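Local coordinates for isomerase prhC (Penicillium brasilianum, PDB 5X9J), which acts as an isomerase in the biosynthesis of paraherquonin, a fungal meroterpenoid with a highly congested hexacyclic architecture, at residues 67-70 / 74-77; 81-86 / 122-127; 51-56 / 142-147. All blocks are in the same frame, centred on the assembly; numbering follows the deposited sequence.

Contact 1: residues 67-70 / 74-77; sequences STRP and QETR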
loop_
_atom_site.group_PDB
_atom_site.type_symbol
_atom_site.label_atom_id
_atom_site.label_comp_id
_atom_site.label_asym_id
_atom_site.label_seq_id
_atom_site.Cartn_x
_atom_site.Cartn_y
_atom_site.Cartn_z
ATOM N N SER B 67 6.633 -3.993 12.316
ATOM C CA SER B 67 8.057 -4.008 12.022
ATOM C C SER B 67 8.286 -3.752 10.540
ATOM O O SER B 67 7.601 -4.316 9.676
ATOM C CB SER B 67 8.676 -5.343 12.421
ATOM O OG SER B 67 10.049 -5.345 12.074
ATOM N N THR B 68 9.234 -2.874 10.250
ATOM C CA THR B 68 9.631 -2.566 8.887
ATOM C C THR B 68 11.051 -3.031 8.602
ATOM O O THR B 68 11.597 -2.720 7.542
ATOM C CB THR B 68 9.490 -1.063 8.615
ATOM O OG1 THR B 68 10.272 -0.334 9.566
ATOM C CG2 THR B 68 8.021 -0.628 8.736
ATOM N N ARG B 69 11.647 -3.784 9.509
ATOM C CA ARG B 69 12.962 -4.357 9.249
ATOM C C ARG B 69 12.860 -5.385 8.128
ATOM O O ARG B 69 12.009 -6.277 8.190
ATOM C CB ARG B 69 13.528 -5.015 10.508
ATOM C CG ARG B 69 14.910 -5.636 10.295
ATOM C CD ARG B 69 15.491 -6.248 11.577
ATOM N NE ARG B 69 14.798 -7.478 11.961
ATOM C CZ ARG B 69 15.077 -8.683 11.464
ATOM N NH1 ARG B 69 16.041 -8.832 10.560
ATOM N NH2 ARG B 69 14.390 -9.742 11.876
ATOM N N PRO B 70 13.700 -5.297 7.100
ATOM C CA PRO B 70 13.626 -6.270 6.004
ATOM C C PRO B 70 13.983 -7.671 6.472
ATOM O O PRO B 70 14.848 -7.857 7.331
ATOM C CB PRO B 70 14.652 -5.743 4.994
ATOM C CG PRO B 70 15.617 -4.944 5.831
ATOM C CD PRO B 70 14.782 -4.316 6.907
ATOM N N GLN B 74 15.788 -16.787 4.934
ATOM C CA GLN B 74 15.640 -17.652 6.102
ATOM C C GLN B 74 14.613 -17.089 7.078
ATOM O O GLN B 74 13.801 -17.836 7.634
ATOM C CB GLN B 74 16.994 -17.845 6.788
ATOM C CG GLN B 74 16.922 -18.599 8.120
ATOM C CD GLN B 74 16.405 -20.026 7.964
ATOM O OE1 GLN B 74 16.631 -20.676 6.933
ATOM N NE2 GLN B 74 15.698 -20.518 8.985
ATOM N N GLU B 75 14.624 -15.776 7.292
ATOM C CA GLU B 75 13.640 -15.176 8.187
ATOM C C GLU B 75 12.231 -15.285 7.615
ATOM O O GLU B 75 11.273 -15.534 8.354
ATOM C CB GLU B 75 14.010 -13.723 8.462
ATOM C CG GLU B 75 15.342 -13.587 9.192
ATOM C CD GLU B 75 15.842 -12.159 9.226
ATOM O OE1 GLU B 75 16.131 -11.668 10.338
ATOM O OE2 GLU B 75 15.939 -11.528 8.140
ATOM N N THR B 76 12.094 -15.120 6.298
ATOM C CA THR B 76 10.802 -15.313 5.646
ATOM C C THR B 76 10.259 -16.722 5.884
ATOM O O THR B 76 9.067 -16.898 6.168
ATOM C CB THR B 76 10.929 -15.035 4.146
ATOM O OG1 THR B 76 11.121 -13.631 3.948
ATOM C CG2 THR B 76 9.672 -15.482 3.408
ATOM N N ARG B 77 11.114 -17.739 5.770
ATOM C CA ARG B 77 10.659 -19.101 6.018
ATOM C C ARG B 77 10.162 -19.257 7.448
ATOM O O ARG B 77 9.092 -19.829 7.684
ATOM C CB ARG B 77 11.775 -20.102 5.726
ATOM C CG ARG B 77 11.386 -21.557 6.032
ATOM C CD ARG B 77 12.362 -22.542 5.402
ATOM N NE ARG B 77 13.728 -22.030 5.463
ATOM C CZ ARG B 77 14.720 -22.440 4.679
ATOM N NH1 ARG B 77 14.496 -23.380 3.765
ATOM N NH2 ARG B 77 15.932 -21.903 4.802
#

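Contact 2: residues 81-86 / 122-127; sequences EEWKHI and GPYENE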
loop_
_atom_site.group_PDB
_atom_site.type_symbol
_atom_site.label_atom_id
_atom_site.label_comp_id
_atom_site.label_asym_id
_atom_site.label_seq_id
_atom_site.Cartn_x
_atom_site.Cartn_y
_atom_site.Cartn_z
ATOM N N GLU B 81 6.315 -20.161 8.712
ATOM C CA GLU B 81 6.002 -21.264 9.612
ATOM C C GLU B 81 5.094 -20.808 10.749
ATOM O O GLU B 81 4.128 -21.499 11.093
ATOM C CB GLU B 81 7.287 -21.881 10.163
ATOM C CG GLU B 81 8.099 -22.644 9.121
ATOM C CD GLU B 81 7.286 -23.722 8.413
ATOM O OE1 GLU B 81 7.098 -23.617 7.176
ATOM O OE2 GLU B 81 6.830 -24.672 9.096
ATOM N N GLU B 82 5.377 -19.639 11.337
ATOM C CA GLU B 82 4.504 -19.117 12.387
ATOM C C GLU B 82 3.095 -18.899 11.861
ATOM O O GLU B 82 2.109 -19.196 12.553
ATOM C CB GLU B 82 5.062 -17.814 12.952
ATOM C CG GLU B 82 6.413 -17.968 13.618
ATOM C CD GLU B 82 6.358 -18.797 14.903
ATOM O OE1 GLU B 82 5.246 -19.039 15.438
ATOM O OE2 GLU B 82 7.439 -19.200 15.387
ATOM N N TRP B 83 2.982 -18.387 10.636
ATOM C CA TRP B 83 1.672 -18.256 10.018
ATOM C C TRP B 83 0.968 -19.605 9.914
ATOM O O TRP B 83 -0.230 -19.708 10.203
ATOM C CB TRP B 83 1.785 -17.633 8.632
ATOM C CG TRP B 83 0.436 -17.433 8.089
ATOM C CD1 TRP B 83 -0.250 -18.263 7.241
ATOM C CD2 TRP B 83 -0.455 -16.363 8.420
ATOM N NE1 TRP B 83 -1.508 -17.748 6.995
ATOM C CE2 TRP B 83 -1.657 -16.584 7.708
ATOM C CE3 TRP B 83 -0.343 -15.222 9.226
ATOM C CZ2 TRP B 83 -2.741 -15.704 7.783
ATOM C CZ3 TRP B 83 -1.418 -14.354 9.304
ATOM C CH2 TRP B 83 -2.600 -14.600 8.590
ATOM N N LYS B 84 1.687 -20.644 9.483
ATOM C CA LYS B 84 1.053 -21.947 9.291
ATOM C C LYS B 84 0.600 -22.567 10.615
ATOM O O LYS B 84 -0.372 -23.331 10.630
ATOM C CB LYS B 84 2.002 -22.898 8.556
ATOM C CG LYS B 84 2.279 -22.516 7.108
ATOM C CD LYS B 84 2.965 -23.652 6.367
ATOM C CE LYS B 84 3.061 -23.362 4.870
ATOM N NZ LYS B 84 2.640 -24.537 4.040
ATOM N N HIS B 85 1.275 -22.256 11.725
ATOM C CA HIS B 85 0.824 -22.752 13.026
ATOM C C HIS B 85 -0.535 -22.180 13.415
ATOM O O HIS B 85 -1.283 -22.817 14.163
ATOM C CB HIS B 85 1.830 -22.413 14.131
ATOM C CG HIS B 85 3.088 -23.226 14.093
ATOM N ND1 HIS B 85 4.272 -22.790 14.653
ATOM C CD2 HIS B 85 3.346 -24.453 13.579
ATOM C CE1 HIS B 85 5.207 -23.707 14.477
ATOM N NE2 HIS B 85 4.670 -24.728 13.830
ATOM N N ILE B 86 -0.866 -20.973 12.961
ATOM C CA ILE B 86 -2.098 -20.333 13.405
ATOM C C ILE B 86 -3.146 -20.232 12.314
ATOM O O ILE B 86 -4.291 -19.868 12.618
ATOM C CB ILE B 86 -1.823 -18.947 14.032
ATOM C CG1 ILE B 86 -1.244 -17.956 13.016
ATOM C CG2 ILE B 86 -0.870 -19.101 15.215
ATOM C CD1 ILE B 86 -2.277 -17.214 12.195
ATOM N N GLY B 122 -10.252 -16.955 14.068
ATOM C CA GLY B 122 -11.383 -16.759 13.198
ATOM C C GLY B 122 -10.955 -16.386 11.795
ATOM O O GLY B 122 -9.761 -16.324 11.484
ATOM N N PRO B 123 -11.926 -16.142 10.919
ATOM C CA PRO B 123 -11.605 -15.816 9.522
ATOM C C PRO B 123 -10.760 -14.551 9.415
ATOM O O PRO B 123 -10.904 -13.609 10.198
ATOM C CB PRO B 123 -12.980 -15.628 8.878
ATOM C CG PRO B 123 -13.928 -16.392 9.788
ATOM C CD PRO B 123 -13.377 -16.187 11.159
ATOM N N TYR B 124 -9.856 -14.550 8.441
ATOM C CA TYR B 124 -8.955 -13.432 8.208
ATOM C C TYR B 124 -9.051 -13.038 6.748
ATOM O O TYR B 124 -9.008 -13.902 5.866
ATOM C CB TYR B 124 -7.512 -13.800 8.563
ATOM C CG TYR B 124 -6.484 -12.716 8.314
ATOM C CD1 TYR B 124 -6.590 -11.473 8.925
ATOM C CD2 TYR B 124 -5.378 -12.954 7.497
ATOM C CE1 TYR B 124 -5.629 -10.488 8.724
ATOM C CE2 TYR B 124 -4.417 -11.970 7.278
ATOM C CZ TYR B 124 -4.553 -10.740 7.899
ATOM O OH TYR B 124 -3.596 -9.773 7.712
ATOM N N GLU B 125 -9.193 -11.742 6.494
ATOM C CA GLU B 125 -9.161 -11.224 5.135
ATOM C C GLU B 125 -8.356 -9.938 5.138
ATOM O O GLU B 125 -8.520 -9.102 6.033
ATOM C CB GLU B 125 -10.572 -10.987 4.597
ATOM C CG GLU B 125 -11.382 -12.289 4.504
ATOM C CD GLU B 125 -12.842 -12.070 4.161
ATOM O OE1 GLU B 125 -13.350 -10.943 4.352
ATOM O OE2 GLU B 125 -13.486 -13.037 3.704
ATOM N N ASN B 126 -7.467 -9.794 4.161
ATOM C CA ASN B 126 -6.704 -8.567 4.033
ATOM C C ASN B 126 -6.551 -8.258 2.553
ATOM O O ASN B 126 -6.843 -9.089 1.686
ATOM C CB ASN B 126 -5.350 -8.665 4.753
ATOM C CG ASN B 126 -4.911 -7.322 5.337
ATOM O OD1 ASN B 126 -5.222 -6.288 4.772
ATOM N ND2 ASN B 126 -4.195 -7.339 6.464
ATOM N N GLU B 127 -6.139 -7.023 2.275
ATOM C CA GLU B 127 -5.886 -6.543 0.929
ATOM C C GLU B 127 -4.546 -5.827 0.939
ATOM O O GLU B 127 -4.159 -5.213 1.940
ATOM C CB GLU B 127 -7.010 -5.627 0.435
ATOM C CG GLU B 127 -8.337 -6.386 0.224
ATOM C CD GLU B 127 -9.531 -5.470 -0.003
ATOM O OE1 GLU B 127 -9.345 -4.348 -0.526
ATOM O OE2 GLU B 127 -10.663 -5.876 0.343
#

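Contact 3: residues 51-56 / 142-147; sequences ALRTES and DGIWEF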
loop_
_atom_site.group_PDB
_atom_site.type_symbol
_atom_site.label_atom_id
_atom_site.label_comp_id
_atom_site.label_asym_id
_atom_site.label_seq_id
_atom_site.Cartn_x
_atom_site.Cartn_y
_atom_site.Cartn_z
ATOM N N ALA B 51 12.518 -20.952 -3.930
ATOM C CA ALA B 51 13.089 -21.142 -5.254
ATOM C C ALA B 51 12.759 -19.994 -6.200
ATOM O O ALA B 51 13.444 -19.821 -7.212
ATOM C CB ALA B 51 12.600 -22.463 -5.847
ATOM N N LEU B 52 11.717 -19.217 -5.911
ATOM C CA LEU B 52 11.400 -18.064 -6.743
ATOM C C LEU B 52 12.263 -16.842 -6.419
ATOM O O LEU B 52 12.290 -15.887 -7.202
ATOM C CB LEU B 52 9.914 -17.723 -6.595
ATOM C CG LEU B 52 9.337 -16.721 -7.597
ATOM C CD1 LEU B 52 9.437 -17.273 -9.016
ATOM C CD2 LEU B 52 7.899 -16.370 -7.231
ATOM N N ARG B 53 12.976 -16.852 -5.301
ATOM C CA ARG B 53 13.733 -15.697 -4.848
ATOM C C ARG B 53 15.221 -15.879 -5.107
ATOM O O ARG B 53 15.748 -16.989 -5.030
ATOM C CB ARG B 53 13.512 -15.468 -3.355
ATOM C CG ARG B 53 12.069 -15.300 -3.014
ATOM C CD ARG B 53 11.875 -15.201 -1.531
ATOM N NE ARG B 53 10.453 -15.168 -1.231
ATOM C CZ ARG B 53 9.921 -14.491 -0.223
ATOM N NH1 ARG B 53 10.710 -13.759 0.579
ATOM N NH2 ARG B 53 8.602 -14.533 -0.037
ATOM N N THR B 54 15.897 -14.772 -5.401
ATOM C CA THR B 54 17.351 -14.781 -5.339
ATOM C C THR B 54 17.800 -15.057 -3.911
ATOM O O THR B 54 17.038 -14.895 -2.951
ATOM C CB THR B 54 17.918 -13.446 -5.804
ATOM O OG1 THR B 54 17.507 -12.419 -4.890
ATOM C CG2 THR B 54 17.401 -13.114 -7.185
ATOM N N GLU B 55 19.063 -15.476 -3.770
ATOM C CA GLU B 55 19.600 -15.751 -2.440
ATOM C C GLU B 55 19.613 -14.507 -1.559
ATOM O O GLU B 55 19.471 -14.612 -0.337
ATOM C CB GLU B 55 21.016 -16.330 -2.539
ATOM C CG GLU B 55 21.061 -17.822 -2.871
ATOM C CD GLU B 55 22.346 -18.494 -2.395
ATOM O OE1 GLU B 55 23.120 -17.849 -1.645
ATOM O OE2 GLU B 55 22.576 -19.668 -2.771
ATOM N N SER B 56 19.788 -13.329 -2.148
ATOM C CA SER B 56 19.868 -12.097 -1.376
ATOM C C SER B 56 18.529 -11.361 -1.290
ATOM O O SER B 56 18.499 -10.215 -0.840
ATOM C CB SER B 56 20.940 -11.178 -1.966
ATOM O OG SER B 56 20.678 -10.915 -3.330
ATOM N N ASP B 142 13.928 -10.483 -6.637
ATOM C CA ASP B 142 15.085 -10.011 -5.879
ATOM C C ASP B 142 14.711 -9.031 -4.775
ATOM O O ASP B 142 15.540 -8.764 -3.894
ATOM C CB ASP B 142 16.109 -9.362 -6.833
ATOM C CG ASP B 142 17.437 -9.001 -6.146
ATOM O OD1 ASP B 142 17.989 -9.816 -5.367
ATOM O OD2 ASP B 142 17.927 -7.876 -6.388
ATOM N N GLY B 143 13.492 -8.497 -4.795
ATOM C CA GLY B 143 13.012 -7.615 -3.751
ATOM C C GLY B 143 11.495 -7.621 -3.681
ATOM O O GLY B 143 10.823 -7.716 -4.709
ATOM N N ILE B 144 10.950 -7.538 -2.469
ATOM C CA ILE B 144 9.510 -7.559 -2.234
ATOM C C ILE B 144 9.182 -6.442 -1.254
ATOM O O ILE B 144 9.779 -6.365 -0.177
ATOM C CB ILE B 144 9.036 -8.911 -1.660
ATOM C CG1 ILE B 144 9.427 -10.059 -2.587
ATOM C CG2 ILE B 144 7.518 -8.901 -1.409
ATOM C CD1 ILE B 144 9.499 -11.417 -1.885
ATOM N N TRP B 145 8.242 -5.580 -1.631
ATOM C CA TRP B 145 7.668 -4.587 -0.732
ATOM C C TRP B 145 6.187 -4.892 -0.599
ATOM O O TRP B 145 5.511 -5.116 -1.609
ATOM C CB TRP B 145 7.874 -3.165 -1.267
ATOM C CG TRP B 145 9.327 -2.777 -1.345
ATOM C CD1 TRP B 145 10.021 -1.995 -0.459
ATOM C CD2 TRP B 145 10.267 -3.173 -2.358
ATOM N NE1 TRP B 145 11.337 -1.881 -0.867
ATOM C CE2 TRP B 145 11.512 -2.586 -2.027
ATOM C CE3 TRP B 145 10.179 -3.964 -3.510
ATOM C CZ2 TRP B 145 12.658 -2.769 -2.808
ATOM C CZ3 TRP B 145 11.313 -4.140 -4.287
ATOM C CH2 TRP B 145 12.541 -3.543 -3.931
ATOM N N GLU B 146 5.680 -4.901 0.626
ATOM C CA GLU B 146 4.275 -5.212 0.838
ATOM C C GLU B 146 3.609 -4.153 1.697
ATOM O O GLU B 146 4.125 -3.789 2.756
ATOM C CB GLU B 146 4.083 -6.584 1.494
ATOM C CG GLU B 146 2.606 -6.844 1.806
ATOM C CD GLU B 146 2.306 -8.227 2.391
ATOM O OE1 GLU B 146 1.563 -8.984 1.722
ATOM O OE2 GLU B 146 2.786 -8.542 3.513
ATOM N N PHE B 147 2.461 -3.679 1.237
ATOM C CA PHE B 147 1.534 -2.882 2.025
ATOM C C PHE B 147 0.292 -3.709 2.291
ATOM O O PHE B 147 -0.193 -4.406 1.402
ATOM C CB PHE B 147 1.107 -1.621 1.283
ATOM C CG PHE B 147 2.191 -0.634 1.119
ATOM C CD1 PHE B 147 3.172 -0.822 0.158
ATOM C CD2 PHE B 147 2.235 0.488 1.930
ATOM C CE1 PHE B 147 4.197 0.103 0.007
ATOM C CE2 PHE B 147 3.240 1.417 1.789
ATOM C CZ PHE B 147 4.229 1.225 0.825
HETATM O O HOH W 1 18.603 -8.290 -2.423
#

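Contact 1: residues 67-70 / 74-77
The loop of residues 67-70 runs past the first turn of helix 73-86 without backbone bonding to residues 74-77, the closest approach of CA atoms being 9.2 Å from P70 to E75. Two charged side chains bridge that gap. R69 runs straight out through CG and CD, then bends about the CG-CD bond (chi3 72°), and this bend brings its guanidinium round to the helix. E75 comes the other way, its chain extended beyond CG, so that the two side chains meet at about a right angle. The salt bridge is end-on and converges on one oxygen: R69 NH1 lies 2.8 Å and R69 NH2 3.0 Å from E75 OE1. That oxygen sits almost in the guanidinium plane, but the carboxylate is turned 53° from it. NH1 therefore arrives on the syn side of OE1, whereas NH2 reaches the same oxygen from above the carboxylate plane, both from one face. The N-H...O angle is 149° at NH1, so the fork is somewhat bent. E75 OE2 is left to accept from the backbone N of N72, which holds the carboxylate at both ends and fixes its rotation. W172 of helix 167-173 packs on R69 and E75 together. Within the helix, R77 NH2 bonds Q74 OE1 at 2.6 Å, spanning three residues. S67 is joined by backbone hydrogen bonding to C173, and P70 rests on Y60. The bond from the E75 carboxylate back to the N72 amide is that of the glutamate half of a capping box at a helix N-terminus, and R69 ties this helix start to the incoming loop at the protein surface.

Contact 2: residues 81-86 / 122-127
W83 carries the helix side of this contact and meets Y124 on the strand. Its CG lies opposite the backbone N (chi1 -176°), which sends the indole out from the helix towards the sheet, and the far corner of the six-membered ring does the touching: W83 CH2 is 3.4 Å from Y124 CD2 and 3.5 Å from Y124 CE2. The tyrosine carbon lies near the indole plane, at its edge. With ring centroids 5.5 Å apart and planes at 53°, the pair is neither stacked nor T-shaped. The indole NE1 is satisfied by S90 OG. One residue on, K84 NZ bonds to the carbonyl O of G44. I86 then returns to the tryptophan, its CD1 4.0 Å above one face of the indole, towards the rim. Beyond the ring contact, Y124 OH accepts a nearly straight 2.8 Å bond from N126 ND2, with the hydroxyl oxygen in the plane of the N126 amide, and this restrains the phenol. L156 of helix 150-162 and L169 of helix 167-173 also pack on W83. The arrangement is helix-on-sheet packing, consistent with the curved sheet and covering helices of an NTF2-like (SnoaL-like) fold.

Contact 3: residues 51-56 / 142-147
T54 and D142 meet through a short hydrogen bond in which T54 OG1 donates to D142 OD1 at 2.7 Å. The threonine hydroxyl lies between its backbone N and carbonyl carbon (chi1 65°), facing the strand, while D142 swings CG away from its own N (chi1 -173°) to bring the carboxylate across. OD1 receives the proton on its anti lone pair, the one directed away from OD2. S56 OG stands 3.5 Å from D142 OD1, and a water by S56 makes at most a weak bond to that oxygen. Deeper in, R53 stays extended from CG to NE and turns one guanidinium face to the CD1 methyl of I144. I144 CD1 sits over the centre of that face, 3.5 Å from R53 CZ, with the two side chains at about a right angle. R53 NH1 also has a weak bond to T59 OG1. D142 and G143, both facing Q133, form a classic beta bulge. The chemistry divides accordingly: a methyl group covers a charged face while the arginine's edge atoms can take polar partners, and the hydroxyl donor would be expected to favour the ionised form of D142.

In the fold
Contact 1 is a surface salt bridge, whereas contacts 2 and 3 are partly buried. Contacts 1 and 2 share helix 73-86: the first holds its beginning to the preceding loop, the second its last turns to strand 124-134, with centres about 16 Å apart. Contacts 2 and 3 reach neighbouring antiparallel strands of one sheet from opposite sides of the chain's centre, their centres about 20 Å apart. Contacts 1 and 3 touch directly, T76 OG1 packing 3.4 Å from R53 NH1. Chemistry follows place: full charges pair at the surface, rings pack between helix and sheet, and contact 3 mixes a hydroxyl-carboxylate bond at its more exposed end with an aliphatic-guanidinium contact within.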